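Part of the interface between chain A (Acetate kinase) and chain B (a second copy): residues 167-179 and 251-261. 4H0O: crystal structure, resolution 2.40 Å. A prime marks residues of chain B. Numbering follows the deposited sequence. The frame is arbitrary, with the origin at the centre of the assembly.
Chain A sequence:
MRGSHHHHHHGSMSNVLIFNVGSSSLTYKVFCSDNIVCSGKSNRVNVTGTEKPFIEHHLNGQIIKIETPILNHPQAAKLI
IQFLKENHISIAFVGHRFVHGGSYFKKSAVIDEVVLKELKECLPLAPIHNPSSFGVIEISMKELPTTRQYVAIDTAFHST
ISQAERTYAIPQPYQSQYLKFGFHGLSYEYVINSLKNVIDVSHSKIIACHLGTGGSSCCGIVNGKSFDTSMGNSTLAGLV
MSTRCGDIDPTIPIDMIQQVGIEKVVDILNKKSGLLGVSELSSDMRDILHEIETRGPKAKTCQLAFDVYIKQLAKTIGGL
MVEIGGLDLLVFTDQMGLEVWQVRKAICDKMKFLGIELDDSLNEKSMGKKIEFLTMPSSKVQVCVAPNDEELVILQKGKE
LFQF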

ATOM      1  N   THR A 167      -9.633  -3.854   8.511  1.00 26.85           N
ATOM      2  CA  THR A 167      -9.215  -2.879   9.513  1.00 28.56           C
ATOM      3  C   THR A 167      -7.922  -2.153   9.146  1.00 29.94           C
ATOM      4  O   THR A 167      -6.892  -2.783   8.887  1.00 31.30           O
ATOM      5  N   TYR A 168      -7.979  -0.825   9.130  1.00 22.45           N
ATOM      6  CA  TYR A 168      -6.769  -0.019   9.019  1.00 24.76           C
ATOM      7  C   TYR A 168      -6.151   0.215  10.402  1.00 32.09           C
ATOM      8  O   TYR A 168      -6.862   0.333  11.402  1.00 28.05           O
ATOM      9  N   ALA A 169      -4.827   0.289  10.457  1.00 25.87           N
ATOM     10  CA  ALA A 169      -4.127   0.436  11.728  1.00 22.47           C
ATOM     11  C   ALA A 169      -4.263   1.849  12.314  1.00 32.20           C
ATOM     12  O   ALA A 169      -3.269   2.563  12.480  1.00 27.96           O
ATOM     13  N   ILE A 170      -5.496   2.237  12.632  1.00 26.56           N
ATOM     14  CA  ILE A 170      -5.787   3.532  13.252  1.00 28.88           C
ATOM     15  C   ILE A 170      -6.611   3.298  14.522  1.00 33.42           C
ATOM     16  O   ILE A 170      -7.283   2.272  14.642  1.00 31.40           O
ATOM     17  N   PRO A 171      -6.566   4.241  15.478  1.00 34.26           N
ATOM     18  CA  PRO A 171      -7.281   3.976  16.733  1.00 33.30           C
ATOM     19  C   PRO A 171      -8.781   4.235  16.603  1.00 34.53           C
ATOM     20  O   PRO A 171      -9.210   4.920  15.667  1.00 26.98           O
ATOM     21  N   GLN A 172      -9.567   3.690  17.529  1.00 28.21           N
ATOM     22  CA  GLN A 172     -10.977   4.050  17.630  1.00 33.54           C
ATOM     23  C   GLN A 172     -11.042   5.527  18.016  1.00 30.32           C
ATOM     24  O   GLN A 172     -10.126   6.035  18.662  1.00 38.81           O
ATOM     25  N   PRO A 173     -12.122   6.230  17.631  1.00 35.20           N
ATOM     26  CA  PRO A 173     -13.312   5.747  16.919  1.00 32.36           C
ATOM     27  C   PRO A 173     -13.130   5.679  15.406  1.00 31.16           C
ATOM     28  O   PRO A 173     -13.995   5.135  14.723  1.00 31.84           O
ATOM     29  N   TYR A 174     -12.031   6.222  14.896  1.00 30.45           N
ATOM     30  CA  TYR A 174     -11.814   6.297  13.454  1.00 29.15           C
ATOM     31  C   TYR A 174     -11.711   4.913  12.811  1.00 30.58           C
ATOM     32  O   TYR A 174     -12.051   4.734  11.638  1.00 35.13           O
ATOM     33  N   GLN A 175     -11.262   3.934  13.592  1.00 30.80           N
ATOM     34  CA  GLN A 175     -11.099   2.564  13.109  1.00 32.59           C
ATOM     35  C   GLN A 175     -12.407   1.963  12.585  1.00 33.54           C
ATOM     36  O   GLN A 175     -12.438   1.384  11.500  1.00 39.14           O
ATOM     37  N   SER A 176     -13.480   2.107  13.356  1.00 30.85           N
ATOM     38  CA  SER A 176     -14.780   1.568  12.960  1.00 34.14           C
ATOM     39  C   SER A 176     -15.507   2.459  11.958  1.00 31.68           C
ATOM     40  O   SER A 176     -16.397   1.993  11.242  1.00 38.34           O
ATOM     41  N   GLN A 177     -15.137   3.737  11.912  1.00 33.81           N
ATOM     42  CA  GLN A 177     -15.741   4.671  10.965  1.00 36.31           C
ATOM     43  C   GLN A 177     -15.264   4.408   9.535  1.00 38.26           C
ATOM     44  O   GLN A 177     -16.027   4.567   8.580  1.00 42.87           O
ATOM     45  N   TYR A 178     -14.005   4.000   9.394  1.00 30.40           N
ATOM     46  CA  TYR A 178     -13.403   3.835   8.073  1.00 32.74           C
ATOM     47  C   TYR A 178     -12.933   2.408   7.803  1.00 33.78           C
ATOM     48  O   TYR A 178     -11.772   2.182   7.461  1.00 37.00           O
ATOM     49  N   LEU A 179     -13.840   1.448   7.958  1.00 34.29           N
ATOM     50  CA  LEU A 179     -13.549   0.066   7.598  1.00 35.81           C
ATOM     51  C   LEU A 179     -13.502  -0.057   6.078  1.00 34.56           C
ATOM     52  O   LEU A 179     -14.135   0.726   5.365  1.00 30.92           O
TER
ATOM     53  N   THR B 251      -8.225   8.593   1.337  1.00 35.97           N
ATOM     54  CA  THR B 251      -9.394   9.412   1.647  1.00 32.38           C
ATOM     55  C   THR B 251      -9.568   9.565   3.165  1.00 37.88           C
ATOM     56  O   THR B 251     -10.143  10.550   3.641  1.00 34.15           O
ATOM     57  N   ILE B 252      -9.052   8.597   3.922  1.00 26.08           N
ATOM     58  CA  ILE B 252      -9.176   8.616   5.381  1.00 30.64           C
ATOM     59  C   ILE B 252      -8.590   9.866   6.062  1.00 34.71           C
ATOM     60  O   ILE B 252      -9.264  10.472   6.897  1.00 33.92           O
ATOM     61  N   PRO B 253      -7.342  10.255   5.722  1.00 35.67           N
ATOM     62  CA  PRO B 253      -6.851  11.485   6.356  1.00 33.67           C
ATOM     63  C   PRO B 253      -7.741  12.677   6.018  1.00 33.56           C
ATOM     64  O   PRO B 253      -8.082  13.435   6.922  1.00 32.08           O
ATOM     65  N   ILE B 254      -8.122  12.815   4.748  1.00 30.22           N
ATOM     66  CA  ILE B 254      -8.994  13.900   4.294  1.00 31.17           C
ATOM     67  C   ILE B 254     -10.286  14.007   5.119  1.00 37.67           C
ATOM     68  O   ILE B 254     -10.664  15.095   5.558  1.00 38.54           O
ATOM     69  N   ASP B 255     -10.957  12.876   5.326  1.00 34.07           N
ATOM     70  CA  ASP B 255     -12.190  12.850   6.112  1.00 38.61           C
ATOM     71  C   ASP B 255     -11.949  13.141   7.592  1.00 38.76           C
ATOM     72  O   ASP B 255     -12.792  13.748   8.252  1.00 41.60           O
ATOM     73  N   MET B 256     -10.801  12.710   8.110  1.00 31.80           N
ATOM     74  CA  MET B 256     -10.447  12.985   9.500  1.00 28.96           C
ATOM     75  C   MET B 256     -10.130  14.465   9.726  1.00 34.53           C
ATOM     76  O   MET B 256     -10.386  14.991  10.808  1.00 30.85           O
ATOM     77  N   ILE B 257      -9.569  15.125   8.709  1.00 35.39           N
ATOM     78  CA  ILE B 257      -9.334  16.571   8.763  1.00 35.32           C
ATOM     79  C   ILE B 257     -10.655  17.290   9.028  1.00 34.13           C
ATOM     80  O   ILE B 257     -10.725  18.192   9.866  1.00 43.14           O
ATOM     81  N   GLN B 258     -11.699  16.877   8.310  1.00 39.96           N
ATOM     82  CA  GLN B 258     -13.028  17.475   8.433  1.00 43.66           C
ATOM     83  C   GLN B 258     -13.586  17.355   9.846  1.00 45.13           C
ATOM     84  O   GLN B 258     -14.324  18.225  10.306  1.00 59.24           O
ATOM     85  N   GLN B 259     -13.229  16.269  10.527  1.00 39.09           N
ATOM     86  CA  GLN B 259     -13.680  16.033  11.894  1.00 45.55           C
ATOM     87  C   GLN B 259     -12.895  16.826  12.939  1.00 50.27           C
ATOM     88  O   GLN B 259     -13.488  17.486  13.794  1.00 55.10           O
ATOM     89  N   VAL B 260     -11.567  16.755  12.868  1.00 38.59           N
ATOM     90  CA  VAL B 260     -10.717  17.242  13.955  1.00 34.49           C
ATOM     91  C   VAL B 260      -9.623  18.230  13.535  1.00 35.03           C
ATOM     92  O   VAL B 260      -8.865  18.709  14.378  1.00 42.97           O
ATOM     93  N   GLY B 261      -9.529  18.527  12.244  1.00 36.62           N
ATOM     94  CA  GLY B 261      -8.531  19.474  11.772  1.00 38.22           C
ATOM     95  C   GLY B 261      -7.200  18.845  11.388  1.00 37.77           C
ATOM     96  O   GLY B 261      -6.939  17.682  11.696  1.00 36.35           O
TER

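Three tyrosines of chain A meet one face of the chain B helix, and the two stretches together bury 481 Å². The backbones come nearest at Tyr178 and Ile252′ (CA to CA 6.9 Å), close enough for side chains to interlock. Ile252′ (m, t) leaves its CA sideways, yet its end reaches across: CD1 lies 3.6 Å from Tyr178 CB and 3.6 Å from Tyr168 CD2. Ile252′ CD1 sits over one face of the Tyr168 ring, 4.0 Å from the centroid and 27° off the normal, a CH-pi contact. The other branch, Ile252′ CG2, approaches Ile170 CD1 at 4.2 Å, so this isoleucine is a knob lodged among three side chains.

Met256′ (m, t, p) forms the second knob. Its CE lies over the Tyr174 ring, 3.9 Å from the centroid and 15° off the normal, while CG is 3.7 Å from Tyr178 CE2; the Met256′ side chain thus touches both tyrosines, CE against the Tyr174 face and CG beside Tyr178, both chi1 m and both pointing toward chain B. Tyr174 OH reaches Val260′ CG1 at 3.5 Å, near the ring plane.

Polar contacts border this packing. Gln259′ NE2 donates to Gln177 OE1 (3.0 Å, 163°) and, more weakly, to Tyr178 OH (3.0 Å, 127°). Tyr178 OH also abuts Asp255′, 3.4 Å from Asp255′ CB.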

ATOM      1  CB  THR A 167      -9.031  -3.547  10.894  1.00 33.85           C
ATOM      2  OG1 THR A 167     -10.268  -4.140  11.304  1.00 34.18           O
ATOM      3  CG2 THR A 167      -8.590  -2.528  11.935  1.00 33.21           C
ATOM      4  CB  TYR A 168      -7.077   1.309   8.336  1.00 25.45           C
ATOM      5  CG  TYR A 168      -7.461   1.153   6.889  1.00 32.80           C
ATOM      6  CD1 TYR A 168      -6.492   0.965   5.915  1.00 29.76           C
ATOM      7  CD2 TYR A 168      -8.793   1.191   6.493  1.00 31.80           C
ATOM      8  CE1 TYR A 168      -6.835   0.820   4.590  1.00 28.81           C
ATOM      9  CE2 TYR A 168      -9.146   1.048   5.168  1.00 30.66           C
ATOM     10  CZ  TYR A 168      -8.161   0.864   4.221  1.00 36.95           C
ATOM     11  OH  TYR A 168      -8.498   0.718   2.897  1.00 37.63           O
ATOM     12  CB  ALA A 169      -2.661   0.055  11.574  1.00 26.41           C
ATOM     13  CB  ILE A 170      -6.544   4.473  12.278  1.00 30.50           C
ATOM     14  CG1 ILE A 170      -7.880   3.859  11.848  1.00 34.54           C
ATOM     15  CG2 ILE A 170      -5.681   4.792  11.065  1.00 28.79           C
ATOM     16  CD1 ILE A 170      -8.629   4.682  10.796  1.00 25.22           C
ATOM     17  CB  PRO A 171      -6.673   5.002  17.689  1.00 28.54           C
ATOM     18  CG  PRO A 171      -6.361   6.168  16.796  1.00 33.46           C
ATOM     19  CD  PRO A 171      -5.897   5.557  15.493  1.00 25.51           C
ATOM     20  CB  GLN A 172     -11.692   3.177  18.672  1.00 32.31           C
ATOM     21  CG  GLN A 172     -11.687   1.668  18.368  1.00 29.63           C
ATOM     22  CD  GLN A 172     -12.537   1.284  17.162  1.00 33.99           C
ATOM     23  OE1 GLN A 172     -13.162   2.136  16.521  1.00 32.43           O
ATOM     24  NE2 GLN A 172     -12.563  -0.010  16.848  1.00 33.16           N
ATOM     25  CB  PRO A 173     -14.355   6.814  17.252  1.00 29.86           C
ATOM     26  CG  PRO A 173     -13.549   8.073  17.351  1.00 32.05           C
ATOM     27  CD  PRO A 173     -12.226   7.665  17.959  1.00 27.89           C
ATOM     28  CB  TYR A 174     -10.568   7.136  13.160  1.00 31.53           C
ATOM     29  CG  TYR A 174     -10.510   8.399  13.990  1.00 35.46           C
ATOM     30  CD1 TYR A 174     -11.205   9.537  13.605  1.00 29.35           C
ATOM     31  CD2 TYR A 174      -9.774   8.447  15.167  1.00 36.30           C
ATOM     32  CE1 TYR A 174     -11.163  10.690  14.364  1.00 31.60           C
ATOM     33  CE2 TYR A 174      -9.728   9.596  15.933  1.00 29.11           C
ATOM     34  CZ  TYR A 174     -10.423  10.713  15.526  1.00 36.58           C
ATOM     35  OH  TYR A 174     -10.379  11.860  16.285  1.00 46.19           O
ATOM     36  CB  GLN A 175     -10.518   1.675  14.212  1.00 33.26           C
ATOM     37  CG  GLN A 175     -10.213   0.252  13.768  1.00 32.09           C
ATOM     38  CD  GLN A 175      -9.707  -0.621  14.901  1.00 38.75           C
ATOM     39  OE1 GLN A 175     -10.153  -1.756  15.073  1.00 33.13           O
ATOM     40  NE2 GLN A 175      -8.764  -0.096  15.675  1.00 35.37           N
ATOM     41  CB  SER A 176     -15.663   1.319  14.186  1.00 33.20           C
ATOM     42  OG  SER A 176     -15.239   0.165  14.884  1.00 48.45           O
ATOM     43  CB  GLN A 177     -15.445   6.125  11.366  1.00 36.44           C
ATOM     44  CG  GLN A 177     -16.156   6.594  12.645  1.00 31.39           C
ATOM     45  CD  GLN A 177     -15.670   7.954  13.137  1.00 46.49           C
ATOM     46  OE1 GLN A 177     -14.802   8.581  12.526  1.00 52.94           O
ATOM     47  NE2 GLN A 177     -16.229   8.410  14.252  1.00 46.77           N
ATOM     48  CB  TYR A 178     -12.238   4.811   7.893  1.00 25.91           C
ATOM     49  CG  TYR A 178     -12.600   6.250   8.183  1.00 29.49           C
ATOM     50  CD1 TYR A 178     -13.456   6.949   7.346  1.00 35.19           C
ATOM     51  CD2 TYR A 178     -12.078   6.913   9.288  1.00 31.38           C
ATOM     52  CE1 TYR A 178     -13.793   8.263   7.602  1.00 33.35           C
ATOM     53  CE2 TYR A 178     -12.406   8.230   9.551  1.00 41.28           C
ATOM     54  CZ  TYR A 178     -13.264   8.899   8.702  1.00 38.74           C
ATOM     55  OH  TYR A 178     -13.599  10.209   8.953  1.00 40.76           O
ATOM     56  CB  LEU A 179     -14.608  -0.881   8.171  1.00 29.97           C
ATOM     57  CG  LEU A 179     -14.619  -1.038   9.693  1.00 39.64           C
ATOM     58  CD1 LEU A 179     -15.823  -1.842  10.160  1.00 28.49           C
ATOM     59  CD2 LEU A 179     -13.337  -1.701  10.167  1.00 30.31           C
TER
ATOM     60  CB  THR B 251     -10.673   8.820   1.005  1.00 32.61           C
ATOM     61  OG1 THR B 251     -10.492   8.706  -0.414  1.00 34.28           O
ATOM     62  CG2 THR B 251     -11.881   9.699   1.275  1.00 31.65           C
ATOM     63  CB  ILE B 252      -8.639   7.317   6.039  1.00 31.16           C
ATOM     64  CG1 ILE B 252      -9.419   6.106   5.526  1.00 32.34           C
ATOM     65  CG2 ILE B 252      -8.756   7.393   7.551  1.00 24.90           C
ATOM     66  CD1 ILE B 252      -9.025   4.793   6.180  1.00 30.62           C
ATOM     67  CB  PRO B 253      -5.463  11.673   5.736  1.00 29.25           C
ATOM     68  CG  PRO B 253      -5.048  10.310   5.312  1.00 37.30           C
ATOM     69  CD  PRO B 253      -6.309   9.626   4.877  1.00 35.02           C
ATOM     70  CB  ILE B 254      -9.360  13.739   2.800  1.00 30.81           C
ATOM     71  CG1 ILE B 254      -8.098  13.605   1.943  1.00 35.65           C
ATOM     72  CG2 ILE B 254     -10.217  14.904   2.324  1.00 27.68           C
ATOM     73  CD1 ILE B 254      -8.372  13.338   0.467  1.00 31.34           C
ATOM     74  CB  ASP B 255     -12.911  11.510   5.942  1.00 31.60           C
ATOM     75  CG  ASP B 255     -13.718  11.445   4.660  1.00 54.95           C
ATOM     76  OD1 ASP B 255     -14.277  12.489   4.261  1.00 63.68           O
ATOM     77  OD2 ASP B 255     -13.791  10.353   4.053  1.00 56.19           O
ATOM     78  CB  MET B 256      -9.278  12.104   9.958  1.00 33.48           C
ATOM     79  CG  MET B 256      -9.637  10.637  10.142  1.00 37.98           C
ATOM     80  SD  MET B 256      -8.196   9.589  10.439  1.00 37.87           S
ATOM     81  CE  MET B 256      -7.686  10.146  12.068  1.00 28.34           C
ATOM     82  CB  ILE B 257      -8.753  17.132   7.440  1.00 38.89           C
ATOM     83  CG1 ILE B 257      -7.470  16.405   7.027  1.00 37.95           C
ATOM     84  CG2 ILE B 257      -8.506  18.631   7.553  1.00 33.36           C
ATOM     85  CD1 ILE B 257      -6.301  16.622   7.940  1.00 37.23           C
ATOM     86  CB  GLN B 258     -14.002  16.830   7.444  1.00 50.20           C
ATOM     87  CG  GLN B 258     -13.830  17.276   6.005  1.00 54.70           C
ATOM     88  CD  GLN B 258     -15.133  17.733   5.377  1.00 64.07           C
ATOM     89  OE1 GLN B 258     -15.566  18.868   5.579  1.00 64.28           O
ATOM     90  NE2 GLN B 258     -15.767  16.847   4.615  1.00 63.74           N
ATOM     91  CB  GLN B 259     -13.616  14.537  12.236  1.00 52.44           C
ATOM     92  CG  GLN B 259     -14.801  13.713  11.742  1.00 51.27           C
ATOM     93  CD  GLN B 259     -14.847  12.315  12.349  1.00 62.21           C
ATOM     94  OE1 GLN B 259     -15.430  12.107  13.416  1.00 59.65           O
ATOM     95  NE2 GLN B 259     -14.234  11.351  11.668  1.00 48.67           N
ATOM     96  CB  VAL B 260     -10.044  16.071  14.703  1.00 45.57           C
ATOM     97  CG1 VAL B 260     -11.084  15.072  15.173  1.00 45.22           C
ATOM     98  CG2 VAL B 260      -9.033  15.385  13.799  1.00 45.40           C
TER